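Local coordinates for dihydropyrimidinase (PDB 3SFW), which probably hydrolyses the cyclic amide bond of dihydropyrimidines with the help of bound zinc ions, as a member of the amidohydrolase family, at residues 320-323 with 324-328; 349-352 with 353-357; 363-367 with 368-372. One frame throughout, in Å; residues are numbered along the deposited sequence.

Contact 1: residues 320-323 with 324-328; sequences NFSG and QKELG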
ATOM      1  N   ASN A 320     -33.148 -15.148 -21.772  1.00 15.72           N
ATOM      2  CA  ASN A 320     -34.475 -15.018 -21.203  1.00 14.79           C
ATOM      3  C   ASN A 320     -34.573 -15.675 -19.825  1.00 14.77           C
ATOM      4  O   ASN A 320     -34.001 -16.732 -19.562  1.00 14.67           O
ATOM      5  CB  ASN A 320     -35.511 -15.656 -22.138  1.00 13.53           C
ATOM      6  CG  ASN A 320     -35.662 -14.899 -23.403  1.00 15.64           C
ATOM      7  OD1 ASN A 320     -36.189 -13.795 -23.406  1.00 15.89           O
ATOM      8  ND2 ASN A 320     -35.140 -15.460 -24.506  1.00 15.77           N
ATOM      9  N   PHE A 321     -35.378 -15.067 -18.972  1.00 13.21           N
ATOM     10  CA  PHE A 321     -35.692 -15.641 -17.682  1.00 11.73           C
ATOM     11  C   PHE A 321     -36.466 -16.945 -17.890  1.00 14.42           C
ATOM     12  O   PHE A 321     -36.114 -17.978 -17.314  1.00 16.48           O
ATOM     13  CB  PHE A 321     -36.575 -14.679 -16.909  1.00 13.98           C
ATOM     14  CG  PHE A 321     -36.881 -15.160 -15.500  1.00 15.45           C
ATOM     15  CD1 PHE A 321     -35.868 -15.569 -14.658  1.00 18.15           C
ATOM     16  CD2 PHE A 321     -38.192 -15.213 -15.043  1.00 20.42           C
ATOM     17  CE1 PHE A 321     -36.136 -15.990 -13.355  1.00 22.43           C
ATOM     18  CE2 PHE A 321     -38.462 -15.614 -13.733  1.00 23.37           C
ATOM     19  CZ  PHE A 321     -37.438 -16.003 -12.899  1.00 23.26           C
ATOM     20  N   SER A 322     -37.483 -16.890 -18.737  1.00 16.48           N
ATOM     21  CA  SER A 322     -38.237 -18.105 -19.061  1.00 19.84           C
ATOM     22  C   SER A 322     -37.428 -18.999 -20.011  1.00 17.90           C
ATOM     23  O   SER A 322     -36.881 -18.535 -21.053  1.00 20.16           O
ATOM     24  CB  SER A 322     -39.597 -17.757 -19.675  1.00 23.49           C
ATOM     25  OG  SER A 322     -40.234 -18.922 -20.161  1.00 27.82           O
ATOM     26  N   GLY A 323     -37.323 -20.270 -19.658  1.00 19.22           N
ATOM     27  CA  GLY A 323     -36.660 -21.217 -20.529  1.00 17.82           C
ATOM     28  C   GLY A 323     -35.155 -21.242 -20.305  1.00 18.56           C
ATOM     29  O   GLY A 323     -34.596 -22.281 -19.904  1.00 21.02           O
ATOM     30  N   GLN A 324     -34.484 -20.102 -20.553  1.00 16.63           N
ATOM     31  CA  GLN A 324     -33.049 -20.118 -20.588  1.00 14.71           C
ATOM     32  C   GLN A 324     -32.476 -20.016 -19.185  1.00 11.66           C
ATOM     33  O   GLN A 324     -31.738 -20.887 -18.767  1.00 13.59           O
ATOM     34  CB  GLN A 324     -32.508 -18.985 -21.496  1.00 13.11           C
ATOM     35  CG  GLN A 324     -32.808 -19.268 -22.964  1.00 17.34           C
ATOM     36  CD  GLN A 324     -32.215 -18.223 -23.864  1.00 15.99           C
ATOM     37  OE1 GLN A 324     -32.625 -17.054 -23.827  1.00 17.72           O
ATOM     38  NE2 GLN A 324     -31.243 -18.623 -24.677  1.00 14.91           N
ATOM     39  N   LYS A 325     -32.829 -18.969 -18.431  1.00 13.61           N
ATOM     40  CA  LYS A 325     -32.295 -18.914 -17.083  1.00 14.26           C
ATOM     41  C   LYS A 325     -32.793 -20.155 -16.287  1.00 15.80           C
ATOM     42  O   LYS A 325     -32.084 -20.656 -15.419  1.00 16.17           O
ATOM     43  CB  LYS A 325     -32.713 -17.634 -16.322  1.00 15.39           C
ATOM     44  CG  LYS A 325     -32.025 -16.304 -16.814  1.00 14.20           C
ATOM     45  CD  LYS A 325     -30.527 -16.252 -16.446  1.00 12.89           C
ATOM     46  CE  LYS A 325     -29.854 -14.927 -16.949  1.00 12.88           C
ATOM     47  NZ  LYS A 325     -28.442 -14.890 -16.483  1.00 11.95           N
ATOM     48  N   GLU A 326     -33.988 -20.633 -16.641  1.00 19.13           N
ATOM     49  CA  GLU A 326     -34.596 -21.818 -15.984  1.00 17.16           C
ATOM     50  C   GLU A 326     -33.833 -23.119 -16.189  1.00 19.51           C
ATOM     51  O   GLU A 326     -34.016 -24.072 -15.427  1.00 17.30           O
ATOM     52  CB  GLU A 326     -36.051 -21.987 -16.436  1.00 18.51           C
ATOM     53  CG  GLU A 326     -36.965 -20.814 -16.061  1.00 21.72           C
ATOM     54  CD  GLU A 326     -38.433 -21.148 -16.349  1.00 23.42           C
ATOM     55  OE1 GLU A 326     -38.819 -21.199 -17.553  1.00 22.43           O
ATOM     56  OE2 GLU A 326     -39.138 -21.510 -15.375  1.00 27.68           O
ATOM     57  N   LEU A 327     -32.878 -23.146 -17.115  1.00 18.01           N
ATOM     58  CA  LEU A 327     -31.994 -24.290 -17.166  1.00 18.99           C
ATOM     59  C   LEU A 327     -31.337 -24.507 -15.802  1.00 20.54           C
ATOM     60  O   LEU A 327     -30.904 -25.630 -15.480  1.00 21.17           O
ATOM     61  CB  LEU A 327     -30.929 -24.114 -18.262  1.00 16.95           C
ATOM     62  CG  LEU A 327     -31.494 -24.101 -19.688  1.00 20.01           C
ATOM     63  CD1 LEU A 327     -30.371 -23.637 -20.619  1.00 16.15           C
ATOM     64  CD2 LEU A 327     -31.970 -25.527 -20.102  1.00 22.25           C
ATOM     65  N   GLY A 328     -31.248 -23.444 -14.996  1.00 18.11           N
ATOM     66  CA  GLY A 328     -30.585 -23.549 -13.688  1.00 15.82           C
ATOM     67  C   GLY A 328     -31.493 -23.711 -12.458  1.00 19.53           C
ATOM     68  O   GLY A 328     -31.035 -23.581 -11.325  1.00 18.83           O
TER
HETATM   69  O   HOH W   1     -41.273 -19.965 -17.678  1.00 35.07           O
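Q324 brings its side-chain amide back to N320 at the start of the short helix 321-325, where OE1 is the meeting point. The backbone N of N320 donates to Q324 OE1 at 2.9 Å, tilted 32° from the plane of that carbonyl. A weak second bond runs from N320 ND2 to the same Q324 OE1 at 3.1 Å. The two amide planes stand 35° apart, and the side chains meet at an angle through OE1. Q324 CG lies beside its own backbone N (chi1 -70°), and the extended chain beyond it carries OE1 back to N320. Q324 NE2 turns to T68 OG1 and V69 O, so this amide ties the turn to strand 68-69. The backbone closes the same turn: K325 N donates to N320 O at 2.8 Å, a pi-type i to i+5 bond.

G323 is held by E326. Its N donates to E326 OE1 at 2.7 Å in a fairly straight bond, and the carboxylate uses its anti lone pair. Water 1 donates to the same E326 OE1 and also bonds S322 OG. E326 OE2 forms a salt bridge with R329. The carboxylate of D414 receives the backbone N-H groups of F321 and S322. Side-chain oxygens of Q324 and E326 thus take the N-H groups of N320 and G323 at the start of the short helix. The water and R329 would probably stabilise the charge on E326.

Contact 2: residues 349-352 with 353-357; sequences LFSE and GVRKG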
ATOM      1  N   LEU A 349     -25.030   5.574 -16.954  1.00 10.97           N
ATOM      2  CA  LEU A 349     -23.802   6.324 -16.660  1.00 12.19           C
ATOM      3  C   LEU A 349     -24.087   7.836 -16.584  1.00 12.77           C
ATOM      4  O   LEU A 349     -23.565   8.524 -15.730  1.00 15.21           O
ATOM      5  CB  LEU A 349     -22.681   6.005 -17.682  1.00 11.67           C
ATOM      6  CG  LEU A 349     -21.768   4.797 -17.242  1.00 13.70           C
ATOM      7  CD1 LEU A 349     -20.853   5.194 -16.130  1.00 14.02           C
ATOM      8  CD2 LEU A 349     -22.531   3.582 -16.764  1.00 20.18           C
ATOM      9  N   PHE A 350     -24.961   8.327 -17.445  1.00 11.82           N
ATOM     10  CA  PHE A 350     -25.304   9.766 -17.376  1.00 12.63           C
ATOM     11  C   PHE A 350     -26.103  10.022 -16.087  1.00 15.03           C
ATOM     12  O   PHE A 350     -25.830  10.964 -15.332  1.00 13.27           O
ATOM     13  CB  PHE A 350     -26.137  10.175 -18.591  1.00 10.84           C
ATOM     14  CG  PHE A 350     -26.602  11.613 -18.521  1.00 13.01           C
ATOM     15  CD1 PHE A 350     -25.708  12.668 -18.769  1.00 15.19           C
ATOM     16  CD2 PHE A 350     -27.886  11.906 -18.113  1.00 14.72           C
ATOM     17  CE1 PHE A 350     -26.130  14.007 -18.654  1.00 16.90           C
ATOM     18  CE2 PHE A 350     -28.319  13.247 -17.986  1.00 14.23           C
ATOM     19  CZ  PHE A 350     -27.429  14.288 -18.240  1.00 16.83           C
ATOM     20  N   SER A 351     -27.137   9.229 -15.870  1.00 12.05           N
ATOM     21  CA  SER A 351     -28.098   9.561 -14.818  1.00 14.76           C
ATOM     22  C   SER A 351     -27.540   9.278 -13.414  1.00 13.39           C
ATOM     23  O   SER A 351     -27.784  10.036 -12.468  1.00 13.25           O
ATOM     24  CB  SER A 351     -29.400   8.787 -15.046  1.00 14.85           C
ATOM     25  OG  SER A 351     -30.431   9.267 -14.178  1.00 15.62           O
ATOM     26  N   GLU A 352     -26.844   8.152 -13.244  1.00 13.76           N
ATOM     27  CA  GLU A 352     -26.308   7.842 -11.931  1.00 14.38           C
ATOM     28  C   GLU A 352     -24.935   8.438 -11.764  1.00 14.08           C
ATOM     29  O   GLU A 352     -24.427   8.505 -10.633  1.00 16.05           O
ATOM     30  CB  GLU A 352     -26.238   6.332 -11.730  1.00 14.32           C
ATOM     31  CG  GLU A 352     -27.636   5.748 -11.504  1.00 17.02           C
ATOM     32  CD  GLU A 352     -28.265   6.262 -10.209  1.00 19.79           C
ATOM     33  OE1 GLU A 352     -27.598   6.201  -9.147  1.00 19.12           O
ATOM     34  OE2 GLU A 352     -29.435   6.709 -10.246  1.00 18.39           O
ATOM     35  N   GLY A 353     -24.249   8.690 -12.895  1.00 11.35           N
ATOM     36  CA  GLY A 353     -22.845   9.150 -12.813  1.00 11.22           C
ATOM     37  C   GLY A 353     -22.749  10.683 -12.914  1.00 14.13           C
ATOM     38  O   GLY A 353     -22.476  11.366 -11.943  1.00 14.59           O
ATOM     39  N   VAL A 354     -23.065  11.234 -14.079  1.00 11.97           N
ATOM     40  CA  VAL A 354     -22.923  12.661 -14.290  1.00 11.98           C
ATOM     41  C   VAL A 354     -23.865  13.474 -13.403  1.00 15.39           C
ATOM     42  O   VAL A 354     -23.458  14.467 -12.777  1.00 13.99           O
ATOM     43  CB  VAL A 354     -23.169  13.032 -15.797  1.00 13.59           C
ATOM     44  CG1 VAL A 354     -23.083  14.573 -16.013  1.00 14.73           C
ATOM     45  CG2 VAL A 354     -22.126  12.317 -16.681  1.00 11.18           C
ATOM     46  N   ARG A 355     -25.126  13.084 -13.396  1.00 15.12           N
ATOM     47  CA  ARG A 355     -26.125  13.887 -12.690  1.00 16.88           C
ATOM     48  C   ARG A 355     -25.911  13.873 -11.172  1.00 17.68           C
ATOM     49  O   ARG A 355     -26.396  14.780 -10.488  1.00 18.62           O
ATOM     50  CB  ARG A 355     -27.518  13.371 -12.980  1.00 18.09           C
ATOM     51  CG  ARG A 355     -28.023  13.714 -14.321  1.00 24.73           C
ATOM     52  CD  ARG A 355     -29.502  13.364 -14.402  1.00 30.22           C
ATOM     53  NE  ARG A 355     -30.323  14.540 -14.193  1.00 37.01           N
ATOM     54  CZ  ARG A 355     -31.127  14.735 -13.159  1.00 39.82           C
ATOM     55  NH1 ARG A 355     -31.247  13.812 -12.211  1.00 42.58           N
ATOM     56  NH2 ARG A 355     -31.805  15.874 -13.072  1.00 41.91           N
ATOM     57  N   LYS A 356     -25.232  12.850 -10.647  1.00 15.18           N
ATOM     58  CA  LYS A 356     -24.973  12.768  -9.204  1.00 15.24           C
ATOM     59  C   LYS A 356     -23.559  13.243  -8.863  1.00 19.83           C
ATOM     60  O   LYS A 356     -23.097  13.087  -7.741  1.00 20.48           O
ATOM     61  CB  LYS A 356     -25.242  11.341  -8.693  1.00 18.96           C
ATOM     62  CG  LYS A 356     -26.704  10.913  -8.924  1.00 17.31           C
ATOM     63  CD  LYS A 356     -27.002   9.541  -8.313  1.00 22.07           C
ATOM     64  CE  LYS A 356     -28.509   9.361  -8.025  1.00 22.54           C
ATOM     65  NZ  LYS A 356     -28.738   8.002  -7.416  1.00 23.22           N
ATOM     66  N   GLY A 357     -22.861  13.805  -9.849  1.00 17.33           N
ATOM     67  CA  GLY A 357     -21.547  14.374  -9.592  1.00 19.42           C
ATOM     68  C   GLY A 357     -20.454  13.350  -9.372  1.00 21.38           C
ATOM     69  O   GLY A 357     -19.355  13.678  -8.879  1.00 23.82           O
TER
HETATM   70  O   HOH W   2     -30.155  11.351 -11.546  1.00 20.48           O
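A Schellman motif ends helix 345-354, with G357 as its C-prime residue at positive phi. G357 N donates to V354 O at 3.1 Å, and K358 N returns to G353 O. Just before this end the helix widens into a pi-type turn. R355 N donates to F350 O at 3.0 Å, and the bond is nearly straight at the acceptor. L349 O receives V354 N in its carbonyl plane, and G353 N more weakly.

The F350 ring touches both V354 and R355. Its CG is anti to the backbone N (chi1 176°), which lays the ring beside V354 and R355, although CB itself points away from them. CD1 of F350 meets CB of V354 at 3.9 Å. Across the ring from CD1, F350 CE2 packs obliquely on R355 CG at 3.7 Å. The guanidinium plane lies 45° from the ring plane, and CE2 comes to its edge. The ring of F396 meets F350 edge to face. R355 NH1 is held by water 2, which lies at the edge of the guanidinium, in its plane, and donates to S351 O.

E352 and K356 lie side by side and point the same way. The E352 chain bends at chi2, and K356 stays extended beyond CG, which brings NZ to the carboxylate. K356 NZ forms a salt bridge to E352 OE1 at 2.7 Å, on the syn side and 20° out of the carboxylate plane, with a weak second bond to E352 OE2. G357 O accepts from R460 of a second subunit. K356 and E352 probably offset each other's charge, R355 NH1 donates to a water bound to S351 O, and the aliphatic part of R355 shares the F350 ring with V354.

Contact 3: residues 363-367 with 368-372; sequences QFVDI and TSTKV
Residues 363-367 and 368-372 form one helix that bends: the axes of the two short segments differ by 53° in direction. The turn widens at 368-370. T370 N donates to V365 O at 3.1 Å, and K371 N to D366 O at 2.8 Å, both i to i+5. The second bond lies in the carbonyl plane, on a lone pair.

T368 takes a double hold on F364 O. Its N donates at 3.1 Å to F364 O, and its OG1 at 2.8 Å to the same F364 O, from the opposite face of the carbonyl plane. OG1 reaches it because chi1 of T368 is 64°, which sets the hydroxyl between the backbone N and carbonyl carbon. The methyl CG2 of T368 then meets F364 CE1 at 4.0 Å.

This helix, 361-376, packs against strand 49-59 and strand 311-312 of the amidohydrolase TIM-barrel domain. V365 and S369 touch P52, I367 touches V312, and S369 OG bonds G53 O. T370 OG1 passes V365 CG1 at 3.6 Å and bonds G383 O.

On the partly exposed side D366 and K371 pair. K371 curls at each bond from chi2 to chi4, which folds NZ back. K371 NZ forms a salt bridge to D366 OD2 at 2.8 Å, on the syn side and 29° out of the carboxylate plane. T370 CB lies 3.6 Å from D366 OD1, beside this pair.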
ATOM      1  N   GLN A 363     -15.967  13.446 -18.770  1.00 12.06           N
ATOM      2  CA  GLN A 363     -15.521  12.093 -18.419  1.00  9.92           C
ATOM      3  C   GLN A 363     -16.479  11.013 -18.917  1.00 11.32           C
ATOM      4  O   GLN A 363     -16.022   9.963 -19.358  1.00 12.78           O
ATOM      5  CB  GLN A 363     -15.289  11.917 -16.923  1.00 10.79           C
ATOM      6  CG  GLN A 363     -14.070  12.729 -16.411  1.00 13.16           C
ATOM      7  CD  GLN A 363     -13.867  12.505 -14.908  1.00 15.40           C
ATOM      8  OE1 GLN A 363     -14.839  12.515 -14.141  1.00 16.87           O
ATOM      9  NE2 GLN A 363     -12.622  12.215 -14.504  1.00 15.15           N
ATOM     10  N   PHE A 364     -17.787  11.258 -18.813  1.00 10.12           N
ATOM     11  CA  PHE A 364     -18.838  10.332 -19.308  1.00 11.47           C
ATOM     12  C   PHE A 364     -18.570  10.020 -20.785  1.00 12.89           C
ATOM     13  O   PHE A 364     -18.567   8.872 -21.181  1.00 11.16           O
ATOM     14  CB  PHE A 364     -20.237  10.971 -19.094  1.00 11.40           C
ATOM     15  CG  PHE A 364     -21.331  10.351 -19.929  1.00 12.97           C
ATOM     16  CD1 PHE A 364     -21.936   9.177 -19.519  1.00 14.36           C
ATOM     17  CD2 PHE A 364     -21.759  10.960 -21.102  1.00 20.38           C
ATOM     18  CE1 PHE A 364     -22.976   8.589 -20.272  1.00 14.05           C
ATOM     19  CE2 PHE A 364     -22.847  10.433 -21.830  1.00 22.37           C
ATOM     20  CZ  PHE A 364     -23.422   9.201 -21.425  1.00 17.00           C
ATOM     21  N   VAL A 365     -18.264  11.035 -21.601  1.00 11.33           N
ATOM     22  CA  VAL A 365     -17.939  10.745 -22.993  1.00 10.87           C
ATOM     23  C   VAL A 365     -16.658   9.922 -23.116  1.00 12.38           C
ATOM     24  O   VAL A 365     -16.551   9.014 -23.973  1.00 11.05           O
ATOM     25  CB  VAL A 365     -17.836  12.044 -23.837  1.00  9.97           C
ATOM     26  CG1 VAL A 365     -17.298  11.676 -25.277  1.00 10.35           C
ATOM     27  CG2 VAL A 365     -19.243  12.733 -23.894  1.00  9.56           C
ATOM     28  N   ASP A 366     -15.646  10.281 -22.324  1.00  9.66           N
ATOM     29  CA  ASP A 366     -14.358   9.600 -22.427  1.00 11.90           C
ATOM     30  C   ASP A 366     -14.514   8.115 -22.124  1.00  9.36           C
ATOM     31  O   ASP A 366     -14.041   7.265 -22.867  1.00 10.94           O
ATOM     32  CB  ASP A 366     -13.339  10.252 -21.457  1.00 13.78           C
ATOM     33  CG  ASP A 366     -11.900  10.091 -21.910  1.00 18.93           C
ATOM     34  OD1 ASP A 366     -11.618   9.858 -23.106  1.00 13.76           O
ATOM     35  OD2 ASP A 366     -11.015  10.177 -21.029  1.00 23.31           O
ATOM     36  N   ILE A 367     -15.280   7.813 -21.080  1.00  9.59           N
ATOM     37  CA  ILE A 367     -15.386   6.439 -20.593  1.00 10.62           C
ATOM     38  C   ILE A 367     -16.299   5.605 -21.439  1.00  9.07           C
ATOM     39  O   ILE A 367     -16.146   4.382 -21.489  1.00 11.05           O
ATOM     40  CB  ILE A 367     -15.937   6.550 -19.175  1.00 18.35           C
ATOM     41  CG1 ILE A 367     -14.840   7.095 -18.247  1.00 10.46           C
ATOM     42  CG2 ILE A 367     -16.648   5.327 -18.752  1.00 24.08           C
ATOM     43  CD1 ILE A 367     -13.484   7.128 -18.829  1.00 28.23           C
ATOM     44  N   THR A 368     -17.282   6.229 -22.089  1.00  9.85           N
ATOM     45  CA  THR A 368     -18.248   5.469 -22.893  1.00 10.52           C
ATOM     46  C   THR A 368     -17.907   5.407 -24.377  1.00 11.94           C
ATOM     47  O   THR A 368     -18.467   4.607 -25.098  1.00 11.56           O
ATOM     48  CB  THR A 368     -19.665   6.020 -22.769  1.00 11.75           C
ATOM     49  OG1 THR A 368     -19.689   7.352 -23.298  1.00 10.32           O
ATOM     50  CG2 THR A 368     -20.157   5.995 -21.256  1.00 11.98           C
ATOM     51  N   SER A 369     -16.961   6.229 -24.823  1.00  8.92           N
ATOM     52  CA  SER A 369     -16.736   6.390 -26.247  1.00 12.02           C
ATOM     53  C   SER A 369     -15.246   6.634 -26.587  1.00 10.99           C
ATOM     54  O   SER A 369     -14.573   5.764 -27.193  1.00 11.33           O
ATOM     55  CB  SER A 369     -17.596   7.547 -26.765  1.00 14.46           C
ATOM     56  OG  SER A 369     -17.496   7.607 -28.141  1.00 15.36           O
ATOM     57  N   THR A 370     -14.711   7.766 -26.175  1.00  9.91           N
ATOM     58  CA  THR A 370     -13.394   8.176 -26.728  1.00 11.47           C
ATOM     59  C   THR A 370     -12.244   7.300 -26.242  1.00 12.04           C
ATOM     60  O   THR A 370     -11.422   6.809 -27.040  1.00 10.10           O
ATOM     61  CB  THR A 370     -13.097   9.624 -26.342  1.00 11.76           C
ATOM     62  OG1 THR A 370     -14.231  10.453 -26.651  1.00 10.35           O
ATOM     63  CG2 THR A 370     -11.788  10.137 -27.038  1.00 12.80           C
ATOM     64  N   LYS A 371     -12.182   7.050 -24.933  1.00 10.99           N
ATOM     65  CA  LYS A 371     -11.093   6.202 -24.394  1.00  9.41           C
ATOM     66  C   LYS A 371     -11.229   4.732 -24.885  1.00 10.50           C
ATOM     67  O   LYS A 371     -10.241   3.995 -25.042  1.00  9.90           O
ATOM     68  CB  LYS A 371     -11.028   6.300 -22.853  1.00 11.27           C
ATOM     69  CG  LYS A 371      -9.696   5.823 -22.248  1.00 13.59           C
ATOM     70  CD  LYS A 371      -8.475   6.586 -22.883  1.00 13.20           C
ATOM     71  CE  LYS A 371      -8.509   8.105 -22.799  1.00 20.62           C
ATOM     72  NZ  LYS A 371      -8.764   8.576 -21.400  1.00 23.44           N
ATOM     73  N   VAL A 372     -12.459   4.322 -25.130  1.00 10.80           N
ATOM     74  CA  VAL A 372     -12.696   2.994 -25.683  1.00  9.69           C
ATOM     75  C   VAL A 372     -12.135   2.942 -27.126  1.00 11.50           C
ATOM     76  O   VAL A 372     -11.390   2.030 -27.462  1.00 10.86           O
ATOM     77  CB  VAL A 372     -14.223   2.714 -25.799  1.00  9.11           C
ATOM     78  CG1 VAL A 372     -14.460   1.329 -26.468  1.00  8.95           C
ATOM     79  CG2 VAL A 372     -14.915   2.767 -24.393  1.00  8.90           C
TER

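Overall arrangement
Contact 1 lies at the surface, and contact 3 is buried on the opposite side of the chain's centre. Contact 2 is partly buried. Contacts 1 and 2 have centres about 32 Å apart and do not touch. Contacts 2 and 3 sit on successive helices, 345-354 and 361-376, and pack directly: V354 CG2 comes within 3.3 Å of F364 CB, and L349 and F350 also meet the F364 ring. All three include wide pi-type turns. Contact 1 relies on side-chain oxygens taking backbone N-H groups. Contacts 2 and 3 each carry an acid-lysine salt bridge beside apolar packing, and contact 3 adds a threonine hydroxyl within the helix.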